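Long-range contacts in teicoplanin pseudoaglycone deacetylases Orf2 (Actinoplanes teichomyceticus, PDB 3DFF), which probably removes an acetyl group from the teicoplanin pseudoaglycone, as a zinc-dependent deacetylase of the PIG-L (GlcNAc-PI de-N-acetylase) family: residues L28-Q33 and P216-Q221; V38-V43 and L86-R91; K77-A82 and E227-Q232; S142-F147 and F173-K178. All blocks are in the same frame, centred on the assembly; numbering follows the deposited sequence.

Interaction 1: residues L28-Q33 and P216-Q221; sequences LAQAAQ and PEMRSQ
A29 and M218 meet in a small helix-to-helix contact at the periphery of a Rossmann-like alpha/beta fold, where helix 19-33, which packs on the central sheet, touches the start of helix 216-226. The short axes approach to 9.9 Å and run 123° apart, closer to antiparallel than parallel. M218, a selenomethionine, has the largest area covered by the other helix and touches A29, Q30 and Q33. With CG anti to the carbonyl carbon (chi1 -61°), its chain bends at chi2 and chi3, the last carrying CE to Q33; SE lies 3.9 Å from A29 CB, while CG sits 3.8 Å from Q30 OE1. The Q30 chain, itself bent at chi2, crosses that of M218 at about a right angle. Q33 brings its amide to the terminal methyl, NE2 to M218 CE at 3.4 Å; this is a contact of polar group and methyl, not a bond. L28 and A31, on the same helix, pack instead on strands 9-14 and 37-42. One turn beyond M218, Q221, extended beyond CG, reaches A29. Its NE2 donates to the backbone carbonyl of H85, and its OE1 lies 3.5 Å from A29 CB.

Interaction 2: residues V38-V43 and L86-R91; sequences VLVYTV and LRVAHR
V38 has CG1 anti to its backbone N (chi1 -178°), and V88 has CG1 anti to its carbonyl carbon (chi1 -54°); these settings bring the two methyls to 3.8 Å, V38 CG1 against V88 CG1. The other V88 branch, CG2, stands between N and C and reaches V40 CG2 at 4.1 Å. The backbones pair in parallel, L39 with A89, V40 with H90 and Y41 with R91. V40 is held at both ends, its N giving a bond to A89 O (2.9 Å) and its O taking one from R91 N (3.0 Å). A89 N reaches V38 O at a longer 3.3 Å, and T42 N closes the row on R91 O, 2.9 Å away. On the face of L39 and Y41, L39 CD1 touches A89 CB, and R91 runs extended past the Y41 ring, its CG 3.8 Å from Y41 CD1 and its NH1 in a salt bridge with E146 of helix 126-147. The valine face is covered by helices 19-33 and 71-85. H90 binds zinc in a structure of this protein, though not here. This is the parallel pairing of a beta-alpha-beta crossover, with 89-92 as the outermost strand of a Rossmann-like sheet.

Interaction 3: residues K77-A82 and E227-Q232; sequences KEDIAA and ERYSSQ
E78 binds S231 and D79 binds Y229 near the zinc site, tying helix 71-85 to the loop between helices 216-226 and 233-237; the Y229 side chain is about 10 Å from the bound zinc ion, and that of D79 about 4 Å from that of H90. Y229 is the centre of an inverse gamma turn, and its ring lies beside the helix with the carbonyl O of E78 over one face. D79 and Y229 point the same way, side by side; D79 CG is anti to its backbone N (chi1 -173°), and OD1 lies at the ring edge, in its plane. There Y229 OH gives a 2.6 Å hydrogen bond to D79 OD1, on the anti side of a carboxylate turned 36° from the ring. The other oxygen, OD2, takes the NE2 of H92, so each carboxylate oxygen of D79 has a hydrogen-bond partner. A82 CB packs close to the ring, 3.4 Å from Y229 CE2.

E78, extended beyond CG, brings its carboxylate to S231. S231 OG donates to the syn lone pair of E78 OE1 (2.7 Å), while S231 N meets OE2 at 2.8 Å from above the carboxylate plane. Q232 NE2 in turn donates to S231 OG at 3.0 Å, adding a second tie to that hydroxyl. Farther along the helix, A81 CB rests 3.6 Å from R228 CG. The arrangement is an inverse gamma turn held by two acidic side chains of helix 71-85, on the approach to the zinc site of this PIG-L-family fold.

Interaction 4: residues S142-F147 and F173-K178; sequences SIIDEF and FATHEK
A174 faces I144 where two helices of the alpha/beta fold, 126-147 and 162-178, come together, their short axes 10.6 Å apart at closest and 51° apart in direction. A174 CB points across the gap and meets I144 CD1 at 4.3 Å, a loose apolar touch. One residue on, T175 offers its methyl, CG2 lying 4.3 Å from the same I144 CD1; its hydroxyl is turned back to carbonyls of its own helix, those of A171 and L172. H176 and E177 face other neighbours: the ring of H176 stacks edge-to-face with F204, and E177 forms a salt bridge with R141, one turn before D145 on the partner helix.

K178 carries the rest of the contact. Its chain sets out with CG anti to the carbonyl carbon (chi1 -64°) and then bends at chi2, sliding past I144 in the opposite direction, with CG 4.0 Å from I144 CG2. The methylenes thus cover the isoleucine while the amine travels on to D145, whose side chain it crosses at about a right angle. K178 NZ donates to the syn lone pair of D145 OD1 at 3.0 Å, and more weakly to D145 OD2 at 3.1 Å, so both carboxylate oxygens share in the salt bridge. The apolar contact of I144, which is buried, is thus flanked by a salt bridge to D145, which is exposed.

I144 also packs on P149 and V180. An adjoining side of helix 126-147 rests on the sheet, where I143 meets strands 9-14 and 37-42 and F147 lies against L39.

Strand 37-42 ties three of the contacts together. On one face of interaction 2, V38 and V40 pack on L28 of interaction 1, with L28 CD2 3.7 Å from V38 CG1; on the other, Y41 and R91 meet interaction 4, where Y41 CE1 lies 3.5 Å from I143 CD1. Interaction 3 touches the strand pair through I80 CG1, 3.6 Å from H90 CE1. Interactions 1 and 4, with centres 26 Å apart, lie away from the annotated sites. Interactions 2 and 3 approach the zinc ion held by H16, D19 and H164: the T42 side chain is about 8 Å from it, the Y229 side chain about 10 Å.

Interaction 1: residues L28-Q33 and P216-Q221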
loop_
_atom_site.group_PDB
_atom_site.type_symbol
_atom_site.label_atom_id
_atom_site.label_comp_id
_atom_site.label_asym_id
_atom_site.label_seq_id
_atom_site.Cartn_x
_atom_site.Cartn_y
_atom_site.Cartn_z
ATOM N N LEU A 28 12.220 2.307 -4.161
ATOM C CA LEU A 28 12.418 3.414 -3.228
ATOM C C LEU A 28 13.893 3.561 -2.849
ATOM O O LEU A 28 14.423 4.679 -2.838
ATOM C CB LEU A 28 11.593 3.194 -1.961
ATOM C CG LEU A 28 10.083 3.263 -2.177
ATOM C CD1 LEU A 28 9.374 2.773 -0.934
ATOM C CD2 LEU A 28 9.633 4.688 -2.541
ATOM N N ALA A 29 14.525 2.436 -2.523
ATOM C CA ALA A 29 15.929 2.414 -2.111
ATOM C C ALA A 29 16.828 2.875 -3.262
ATOM O O ALA A 29 17.781 3.636 -3.042
ATOM C CB ALA A 29 16.317 1.029 -1.644
ATOM N N GLN A 30 16.499 2.432 -4.476
ATOM C CA GLN A 30 17.219 2.849 -5.691
ATOM C C GLN A 30 17.155 4.358 -5.862
ATOM O O GLN A 30 18.187 5.010 -6.083
ATOM C CB GLN A 30 16.645 2.150 -6.936
ATOM C CG GLN A 30 17.261 2.580 -8.281
ATOM C CD GLN A 30 18.627 1.959 -8.542
ATOM O OE1 GLN A 30 19.170 1.226 -7.709
ATOM N NE2 GLN A 30 19.192 2.250 -9.710
ATOM N N ALA A 31 15.942 4.904 -5.760
ATOM C CA ALA A 31 15.688 6.322 -5.968
ATOM C C ALA A 31 16.493 7.176 -4.993
ATOM O O ALA A 31 16.996 8.242 -5.364
ATOM C CB ALA A 31 14.192 6.612 -5.836
ATOM N N ALA A 32 16.630 6.693 -3.758
ATOM C CA ALA A 32 17.355 7.418 -2.714
ATOM C C ALA A 32 18.861 7.422 -2.990
ATOM O O ALA A 32 19.518 8.455 -2.838
ATOM C CB ALA A 32 17.058 6.829 -1.351
ATOM N N GLN A 33 19.387 6.264 -3.384
ATOM C CA GLN A 33 20.768 6.145 -3.858
ATOM C C GLN A 33 21.054 7.090 -5.019
ATOM O O GLN A 33 22.082 7.778 -5.028
ATOM C CB GLN A 33 21.065 4.718 -4.290
ATOM C CG GLN A 33 21.513 3.827 -3.166
ATOM C CD GLN A 33 22.704 2.968 -3.545
ATOM O OE1 GLN A 33 23.179 2.999 -4.685
ATOM N NE2 GLN A 33 23.203 2.206 -2.582
ATOM N N PRO A 216 21.750 -6.732 -6.495
ATOM C CA PRO A 216 21.575 -7.612 -5.339
ATOM C C PRO A 216 21.487 -6.844 -4.014
ATOM O O PRO A 216 20.752 -7.254 -3.106
ATOM C CB PRO A 216 22.846 -8.474 -5.363
ATOM C CG PRO A 216 23.250 -8.489 -6.760
ATOM C CD PRO A 216 22.868 -7.174 -7.353
ATOM N N GLU A 217 22.228 -5.737 -3.919
ATOM C CA GLU A 217 22.299 -4.946 -2.687
ATOM C C GLU A 217 20.943 -4.325 -2.348
ATOM O O GLU A 217 20.564 -4.244 -1.169
ATOM C CB GLU A 217 23.377 -3.856 -2.813
ATOM C CG GLU A 217 24.821 -4.384 -2.761
ATOM C CD GLU A 217 25.242 -5.142 -4.016
ATOM O OE1 GLU A 217 24.755 -4.810 -5.123
ATOM O OE2 GLU A 217 26.074 -6.073 -3.890
HETATM N N MSE A 218 20.226 -3.901 -3.387
HETATM C CA MSE A 218 18.888 -3.310 -3.249
HETATM C C MSE A 218 17.854 -4.359 -2.863
HETATM O O MSE A 218 16.941 -4.079 -2.086
HETATM C CB MSE A 218 18.449 -2.631 -4.541
HETATM C CG MSE A 218 19.326 -1.471 -5.017
HETATM SE SE MSE A 218 19.502 -0.034 -3.705
HETATM C CE MSE A 218 21.211 -0.544 -2.898
ATOM N N ARG A 219 17.970 -5.559 -3.433
ATOM C CA ARG A 219 17.081 -6.642 -3.040
ATOM C C ARG A 219 17.286 -6.945 -1.564
ATOM O O ARG A 219 16.319 -7.117 -0.819
ATOM C CB ARG A 219 17.317 -7.902 -3.887
ATOM C CG ARG A 219 16.544 -9.126 -3.388
ATOM C CD ARG A 219 17.053 -10.428 -4.009
ATOM N NE ARG A 219 16.637 -11.621 -3.263
ATOM C CZ ARG A 219 17.230 -12.107 -2.167
ATOM N NH1 ARG A 219 18.280 -11.499 -1.617
ATOM N NH2 ARG A 219 16.746 -13.199 -1.588
ATOM N N SER A 220 18.550 -7.020 -1.143
ATOM C CA SER A 220 18.860 -7.326 0.236
ATOM C C SER A 220 18.267 -6.241 1.142
ATOM O O SER A 220 17.689 -6.542 2.184
ATOM C CB SER A 220 20.381 -7.433 0.434
ATOM O OG SER A 220 20.687 -7.789 1.770
ATOM N N GLN A 221 18.399 -4.992 0.711
ATOM C CA GLN A 221 17.959 -3.852 1.512
ATOM C C GLN A 221 16.440 -3.883 1.643
ATOM O O GLN A 221 15.907 -3.770 2.749
ATOM C CB GLN A 221 18.428 -2.556 0.868
ATOM C CG GLN A 221 18.284 -1.342 1.756
ATOM C CD GLN A 221 18.838 -0.101 1.108
ATOM O OE1 GLN A 221 19.245 -0.114 -0.066
ATOM N NE2 GLN A 221 18.874 0.991 1.868
#

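Interaction 2: residues V38-V43 and L86-R91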
loop_
_atom_site.group_PDB
_atom_site.type_symbol
_atom_site.label_atom_id
_atom_site.label_comp_id
_atom_site.label_asym_id
_atom_site.label_seq_id
_atom_site.Cartn_x
_atom_site.Cartn_y
_atom_site.Cartn_z
ATOM N N VAL A 38 12.911 11.396 -1.527
ATOM C CA VAL A 38 11.880 10.348 -1.476
ATOM C C VAL A 38 11.052 10.467 -0.204
ATOM O O VAL A 38 11.602 10.540 0.905
ATOM C CB VAL A 38 12.501 8.925 -1.569
ATOM C CG1 VAL A 38 11.405 7.848 -1.577
ATOM C CG2 VAL A 38 13.399 8.797 -2.823
ATOM N N LEU A 39 9.736 10.502 -0.385
ATOM C CA LEU A 39 8.786 10.540 0.731
ATOM C C LEU A 39 7.728 9.475 0.538
ATOM O O LEU A 39 7.088 9.426 -0.508
ATOM C CB LEU A 39 8.113 11.908 0.823
ATOM C CG LEU A 39 7.097 12.134 1.968
ATOM C CD1 LEU A 39 7.733 11.964 3.332
ATOM C CD2 LEU A 39 6.464 13.510 1.812
ATOM N N VAL A 40 7.534 8.656 1.570
ATOM C CA VAL A 40 6.525 7.593 1.533
ATOM C C VAL A 40 5.418 7.976 2.500
ATOM O O VAL A 40 5.618 7.951 3.719
ATOM C CB VAL A 40 7.139 6.248 1.895
ATOM C CG1 VAL A 40 6.074 5.135 1.897
ATOM C CG2 VAL A 40 8.284 5.905 0.894
ATOM N N TYR A 41 4.288 8.368 1.929
ATOM C CA TYR A 41 3.104 8.779 2.690
ATOM C C TYR A 41 2.168 7.597 2.783
ATOM O O TYR A 41 1.779 7.048 1.753
ATOM C CB TYR A 41 2.417 9.937 1.962
ATOM C CG TYR A 41 0.994 10.251 2.402
ATOM C CD1 TYR A 41 0.720 10.650 3.717
ATOM C CD2 TYR A 41 -0.067 10.152 1.506
ATOM C CE1 TYR A 41 -0.580 10.939 4.123
ATOM C CE2 TYR A 41 -1.388 10.436 1.895
ATOM C CZ TYR A 41 -1.634 10.833 3.217
ATOM O OH TYR A 41 -2.919 11.119 3.618
ATOM N N THR A 42 1.798 7.213 4.005
ATOM C CA THR A 42 0.825 6.138 4.183
ATOM C C THR A 42 -0.525 6.742 4.558
ATOM O O THR A 42 -0.637 7.464 5.542
ATOM C CB THR A 42 1.283 5.148 5.251
ATOM O OG1 THR A 42 2.551 4.583 4.867
ATOM C CG2 THR A 42 0.241 4.012 5.423
ATOM N N VAL A 43 -1.532 6.435 3.749
ATOM C CA VAL A 43 -2.903 6.935 3.897
ATOM C C VAL A 43 -3.576 6.417 5.172
ATOM O O VAL A 43 -4.035 7.203 6.000
ATOM C CB VAL A 43 -3.751 6.564 2.661
ATOM C CG1 VAL A 43 -5.204 7.064 2.781
ATOM C CG2 VAL A 43 -3.095 7.128 1.403
ATOM N N LEU A 86 15.674 1.834 4.382
ATOM C CA LEU A 86 15.769 2.179 2.946
ATOM C C LEU A 86 16.363 3.569 2.731
ATOM O O LEU A 86 16.555 4.015 1.587
ATOM C CB LEU A 86 14.397 2.102 2.264
ATOM C CG LEU A 86 13.709 0.739 2.273
ATOM C CD1 LEU A 86 12.354 0.847 1.574
ATOM C CD2 LEU A 86 14.583 -0.281 1.556
ATOM N N ARG A 87 16.610 4.241 3.858
ATOM C CA ARG A 87 17.133 5.605 3.935
ATOM C C ARG A 87 16.182 6.614 3.289
ATOM O O ARG A 87 16.596 7.552 2.614
ATOM C CB ARG A 87 18.584 5.666 3.402
ATOM C CG ARG A 87 19.455 4.539 3.975
ATOM C CD ARG A 87 20.891 4.618 3.465
ATOM N NE ARG A 87 21.692 5.504 4.302
ATOM C CZ ARG A 87 22.736 5.114 5.033
ATOM N NH1 ARG A 87 23.131 3.846 5.019
ATOM N NH2 ARG A 87 23.398 6.003 5.768
ATOM N N VAL A 88 14.880 6.416 3.512
ATOM C CA VAL A 88 13.850 7.307 2.951
ATOM C C VAL A 88 12.909 7.893 4.041
ATOM O O VAL A 88 12.788 7.327 5.128
ATOM C CB VAL A 88 12.999 6.621 1.825
ATOM C CG1 VAL A 88 13.879 6.041 0.718
ATOM C CG2 VAL A 88 12.112 5.531 2.405
ATOM N N ALA A 89 12.252 9.008 3.717
ATOM C CA ALA A 89 11.353 9.738 4.642
ATOM C C ALA A 89 9.950 9.130 4.694
ATOM O O ALA A 89 9.490 8.517 3.723
ATOM C CB ALA A 89 11.250 11.210 4.224
ATOM N N HIS A 90 9.257 9.354 5.816
ATOM C CA HIS A 90 7.898 8.825 6.026
ATOM C C HIS A 90 6.957 9.959 6.374
ATOM O O HIS A 90 7.393 10.990 6.908
ATOM C CB HIS A 90 7.895 7.827 7.186
ATOM C CG HIS A 90 8.345 8.417 8.490
ATOM N ND1 HIS A 90 7.468 8.924 9.428
ATOM C CD2 HIS A 90 9.587 8.604 8.999
ATOM C CE1 HIS A 90 8.149 9.386 10.465
ATOM N NE2 HIS A 90 9.438 9.214 10.225
ATOM N N ARG A 91 5.670 9.742 6.113
ATOM C CA ARG A 91 4.595 10.644 6.523
ATOM C C ARG A 91 3.356 9.794 6.806
ATOM O O ARG A 91 2.877 9.072 5.933
ATOM C CB ARG A 91 4.301 11.684 5.440
ATOM C CG ARG A 91 3.202 12.691 5.814
ATOM C CD ARG A 91 3.245 13.878 4.882
ATOM N NE ARG A 91 2.193 14.856 5.153
ATOM C CZ ARG A 91 2.362 16.173 5.046
ATOM N NH1 ARG A 91 3.546 16.672 4.702
ATOM N NH2 ARG A 91 1.352 16.991 5.285
#

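Interaction 3: residues K77-A82 and E227-Q232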
loop_
_atom_site.group_PDB
_atom_site.type_symbol
_atom_site.label_atom_id
_atom_site.label_comp_id
_atom_site.label_asym_id
_atom_site.label_seq_id
_atom_site.Cartn_x
_atom_site.Cartn_y
_atom_site.Cartn_z
ATOM N N LYS A 77 5.717 2.599 14.202
ATOM C CA LYS A 77 7.140 2.451 14.573
ATOM C C LYS A 77 7.858 1.480 13.642
ATOM O O LYS A 77 8.990 1.745 13.225
ATOM C CB LYS A 77 7.308 2.027 16.031
ATOM C CG LYS A 77 6.896 3.127 16.999
ATOM C CD LYS A 77 7.128 2.707 18.443
ATOM C CE LYS A 77 6.858 3.878 19.376
ATOM N NZ LYS A 77 6.870 3.449 20.802
ATOM N N GLU A 78 7.187 0.387 13.274
ATOM C CA GLU A 78 7.744 -0.553 12.289
ATOM C C GLU A 78 8.015 0.120 10.956
ATOM O O GLU A 78 9.070 -0.104 10.341
ATOM C CB GLU A 78 6.796 -1.733 12.047
ATOM C CG GLU A 78 6.682 -2.684 13.184
ATOM C CD GLU A 78 5.642 -3.765 12.954
ATOM O OE1 GLU A 78 4.888 -3.726 11.948
ATOM O OE2 GLU A 78 5.565 -4.644 13.826
ATOM N N ASP A 79 7.061 0.935 10.500
ATOM C CA ASP A 79 7.161 1.616 9.223
ATOM C C ASP A 79 8.344 2.586 9.219
ATOM O O ASP A 79 9.076 2.695 8.235
ATOM C CB ASP A 79 5.857 2.358 8.942
ATOM C CG ASP A 79 5.799 2.956 7.556
ATOM O OD1 ASP A 79 5.850 2.202 6.542
ATOM O OD2 ASP A 79 5.669 4.190 7.459
ATOM N N ILE A 80 8.537 3.288 10.333
ATOM C CA ILE A 80 9.646 4.229 10.418
ATOM C C ILE A 80 10.986 3.485 10.370
ATOM O O ILE A 80 11.898 3.933 9.671
ATOM C CB ILE A 80 9.531 5.089 11.684
ATOM C CG1 ILE A 80 8.288 5.988 11.570
ATOM C CG2 ILE A 80 10.802 5.932 11.910
ATOM C CD1 ILE A 80 7.899 6.652 12.905
ATOM N N ALA A 81 11.078 2.359 11.066
ATOM C CA ALA A 81 12.278 1.504 11.022
ATOM C C ALA A 81 12.518 1.010 9.589
ATOM O O ALA A 81 13.626 1.141 9.062
ATOM C CB ALA A 81 12.161 0.354 11.995
ATOM N N ALA A 82 11.468 0.500 8.933
ATOM C CA ALA A 82 11.599 -0.024 7.569
ATOM C C ALA A 82 12.081 1.038 6.595
ATOM O O ALA A 82 13.054 0.810 5.857
ATOM C CB ALA A 82 10.270 -0.641 7.089
ATOM N N GLU A 227 11.514 -7.029 6.815
ATOM C CA GLU A 227 11.612 -7.679 8.112
ATOM C C GLU A 227 11.334 -6.766 9.307
ATOM O O GLU A 227 11.100 -7.256 10.412
ATOM C CB GLU A 227 12.976 -8.359 8.266
ATOM C CG GLU A 227 13.128 -9.505 7.298
ATOM C CD GLU A 227 14.449 -10.221 7.433
ATOM O OE1 GLU A 227 15.503 -9.551 7.446
ATOM O OE2 GLU A 227 14.424 -11.462 7.521
ATOM N N ARG A 228 11.381 -5.451 9.092
ATOM C CA ARG A 228 11.123 -4.501 10.167
ATOM C C ARG A 228 9.647 -4.539 10.525
ATOM O O ARG A 228 9.278 -4.180 11.642
ATOM C CB ARG A 228 11.540 -3.082 9.779
ATOM C CG ARG A 228 12.928 -2.692 10.252
ATOM C CD ARG A 228 13.995 -3.480 9.534
ATOM N NE ARG A 228 15.342 -3.081 9.964
ATOM C CZ ARG A 228 16.414 -3.854 9.804
ATOM N NH1 ARG A 228 16.297 -5.047 9.230
ATOM N NH2 ARG A 228 17.605 -3.439 10.231
ATOM N N TYR A 229 8.810 -4.983 9.579
ATOM C CA TYR A 229 7.366 -5.101 9.863
ATOM C C TYR A 229 7.074 -6.383 10.611
ATOM O O TYR A 229 6.403 -7.293 10.086
ATOM C CB TYR A 229 6.520 -4.995 8.585
ATOM C CG TYR A 229 6.642 -3.671 7.885
ATOM C CD1 TYR A 229 5.978 -2.528 8.362
ATOM C CD2 TYR A 229 7.410 -3.547 6.726
ATOM C CE1 TYR A 229 6.058 -1.307 7.685
ATOM C CE2 TYR A 229 7.529 -2.332 6.067
ATOM C CZ TYR A 229 6.853 -1.205 6.551
ATOM O OH TYR A 229 6.985 -0.029 5.874
ATOM N N SER A 230 7.566 -6.457 11.846
ATOM C CA SER A 230 7.494 -7.704 12.628
ATOM C C SER A 230 6.067 -8.202 12.732
ATOM O O SER A 230 5.819 -9.398 12.637
ATOM C CB SER A 230 8.036 -7.500 14.037
ATOM O OG SER A 230 9.326 -6.932 13.995
ATOM N N SER A 231 5.127 -7.275 12.907
ATOM C CA SER A 231 3.727 -7.652 13.125
ATOM C C SER A 231 3.125 -8.418 11.944
ATOM O O SER A 231 2.176 -9.178 12.108
ATOM C CB SER A 231 2.886 -6.399 13.384
ATOM O OG SER A 231 2.941 -5.527 12.277
ATOM N N GLN A 232 3.683 -8.203 10.756
ATOM C CA GLN A 232 3.151 -8.761 9.529
ATOM C C GLN A 232 3.846 -10.031 9.079
ATOM O O GLN A 232 3.373 -10.698 8.168
ATOM C CB GLN A 232 3.246 -7.717 8.414
ATOM C CG GLN A 232 2.607 -6.389 8.772
ATOM C CD GLN A 232 1.136 -6.512 9.127
ATOM O OE1 GLN A 232 0.332 -7.046 8.344
ATOM N NE2 GLN A 232 0.765 -6.002 10.307
#

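Interaction 4: residues S142-F147 and F173-K178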
loop_
_atom_site.group_PDB
_atom_site.type_symbol
_atom_site.label_atom_id
_atom_site.label_comp_id
_atom_site.label_asym_id
_atom_site.label_seq_id
_atom_site.Cartn_x
_atom_site.Cartn_y
_atom_site.Cartn_z
ATOM N N SER A 142 -3.027 18.290 -0.947
ATOM C CA SER A 142 -2.292 19.129 -0.002
ATOM C C SER A 142 -0.824 18.735 0.047
ATOM O O SER A 142 0.052 19.595 0.003
ATOM C CB SER A 142 -2.927 19.062 1.388
ATOM O OG SER A 142 -4.244 19.569 1.329
ATOM N N ILE A 143 -0.553 17.428 0.093
ATOM C CA ILE A 143 0.806 16.927 0.154
ATOM C C ILE A 143 1.559 17.201 -1.157
ATOM O O ILE A 143 2.739 17.541 -1.129
ATOM C CB ILE A 143 0.835 15.425 0.544
ATOM C CG1 ILE A 143 0.351 15.258 1.984
ATOM C CG2 ILE A 143 2.224 14.834 0.394
ATOM C CD1 ILE A 143 -0.178 13.868 2.282
ATOM N N ILE A 144 0.873 17.073 -2.285
ATOM C CA ILE A 144 1.462 17.431 -3.576
ATOM C C ILE A 144 1.884 18.908 -3.574
ATOM O O ILE A 144 2.971 19.231 -4.031
ATOM C CB ILE A 144 0.521 17.123 -4.759
ATOM C CG1 ILE A 144 0.448 15.614 -5.010
ATOM C CG2 ILE A 144 0.988 17.804 -6.047
ATOM C CD1 ILE A 144 -0.706 15.207 -5.896
ATOM N N ASP A 145 1.037 19.789 -3.048
ATOM C CA ASP A 145 1.386 21.221 -2.977
ATOM C C ASP A 145 2.615 21.462 -2.095
ATOM O O ASP A 145 3.493 22.281 -2.415
ATOM C CB ASP A 145 0.193 22.044 -2.482
ATOM C CG ASP A 145 -0.896 22.190 -3.527
ATOM O OD1 ASP A 145 -0.599 22.048 -4.732
ATOM O OD2 ASP A 145 -2.060 22.464 -3.147
ATOM N N GLU A 146 2.671 20.743 -0.983
ATOM C CA GLU A 146 3.713 20.901 0.013
ATOM C C GLU A 146 5.040 20.280 -0.431
ATOM O O GLU A 146 6.104 20.881 -0.266
ATOM C CB GLU A 146 3.237 20.274 1.324
ATOM C CG GLU A 146 4.135 20.489 2.521
ATOM C CD GLU A 146 3.556 19.844 3.770
ATOM O OE1 GLU A 146 2.313 19.770 3.875
ATOM O OE2 GLU A 146 4.342 19.404 4.633
ATOM N N PHE A 147 4.976 19.081 -1.011
ATOM C CA PHE A 147 6.181 18.337 -1.366
ATOM C C PHE A 147 6.634 18.551 -2.814
ATOM O O PHE A 147 7.818 18.398 -3.123
ATOM C CB PHE A 147 5.964 16.848 -1.075
ATOM C CG PHE A 147 7.133 15.973 -1.416
ATOM C CD1 PHE A 147 8.309 16.027 -0.672
ATOM C CD2 PHE A 147 7.035 15.046 -2.454
ATOM C CE1 PHE A 147 9.382 15.196 -0.979
ATOM C CE2 PHE A 147 8.107 14.215 -2.776
ATOM C CZ PHE A 147 9.279 14.288 -2.043
ATOM N N PHE A 173 -7.110 10.727 -8.935
ATOM C CA PHE A 173 -7.853 11.985 -9.001
ATOM C C PHE A 173 -6.958 13.175 -8.664
ATOM O O PHE A 173 -6.966 14.187 -9.388
ATOM C CB PHE A 173 -9.086 11.959 -8.080
ATOM C CG PHE A 173 -10.072 10.862 -8.397
ATOM C CD1 PHE A 173 -10.242 10.391 -9.694
ATOM C CD2 PHE A 173 -10.865 10.314 -7.381
ATOM C CE1 PHE A 173 -11.164 9.384 -9.974
ATOM C CE2 PHE A 173 -11.780 9.310 -7.658
ATOM C CZ PHE A 173 -11.928 8.838 -8.956
ATOM N N ALA A 174 -6.197 13.060 -7.579
ATOM C CA ALA A 174 -5.362 14.165 -7.108
ATOM C C ALA A 174 -4.278 14.479 -8.139
ATOM O O ALA A 174 -4.117 15.636 -8.513
ATOM C CB ALA A 174 -4.755 13.852 -5.744
ATOM N N THR A 175 -3.573 13.452 -8.625
ATOM C CA THR A 175 -2.492 13.647 -9.611
ATOM C C THR A 175 -3.028 14.173 -10.938
ATOM O O THR A 175 -2.343 14.938 -11.633
ATOM C CB THR A 175 -1.647 12.361 -9.876
ATOM O OG1 THR A 175 -2.503 11.297 -10.332
ATOM C CG2 THR A 175 -0.836 11.954 -8.645
ATOM N N HIS A 176 -4.243 13.776 -11.294
ATOM C CA HIS A 176 -4.858 14.272 -12.519
ATOM C C HIS A 176 -5.113 15.769 -12.405
ATOM O O HIS A 176 -4.723 16.545 -13.295
ATOM C CB HIS A 176 -6.151 13.519 -12.792
ATOM C CG HIS A 176 -6.829 13.922 -14.055
ATOM N ND1 HIS A 176 -8.199 13.929 -14.187
ATOM C CD2 HIS A 176 -6.331 14.336 -15.245
ATOM C CE1 HIS A 176 -8.518 14.321 -15.411
ATOM N NE2 HIS A 176 -7.401 14.569 -16.070
ATOM N N GLU A 177 -5.754 16.172 -11.312
ATOM C CA GLU A 177 -6.074 17.581 -11.073
ATOM C C GLU A 177 -4.820 18.429 -11.005
ATOM O O GLU A 177 -4.797 19.544 -11.552
ATOM C CB GLU A 177 -6.885 17.739 -9.793
ATOM C CG GLU A 177 -8.308 17.228 -9.924
ATOM C CD GLU A 177 -9.084 17.265 -8.623
ATOM O OE1 GLU A 177 -8.881 18.202 -7.810
ATOM O OE2 GLU A 177 -9.915 16.350 -8.424
ATOM N N LYS A 178 -3.791 17.907 -10.339
ATOM C CA LYS A 178 -2.510 18.607 -10.173
ATOM C C LYS A 178 -1.534 18.461 -11.348
ATOM O O LYS A 178 -0.468 19.078 -11.344
ATOM C CB LYS A 178 -1.819 18.189 -8.863
ATOM C CG LYS A 178 -2.580 18.555 -7.594
ATOM C CD LYS A 178 -2.503 20.045 -7.303
ATOM C CE LYS A 178 -3.388 20.421 -6.127
ATOM N NZ LYS A 178 -3.331 21.890 -5.874
#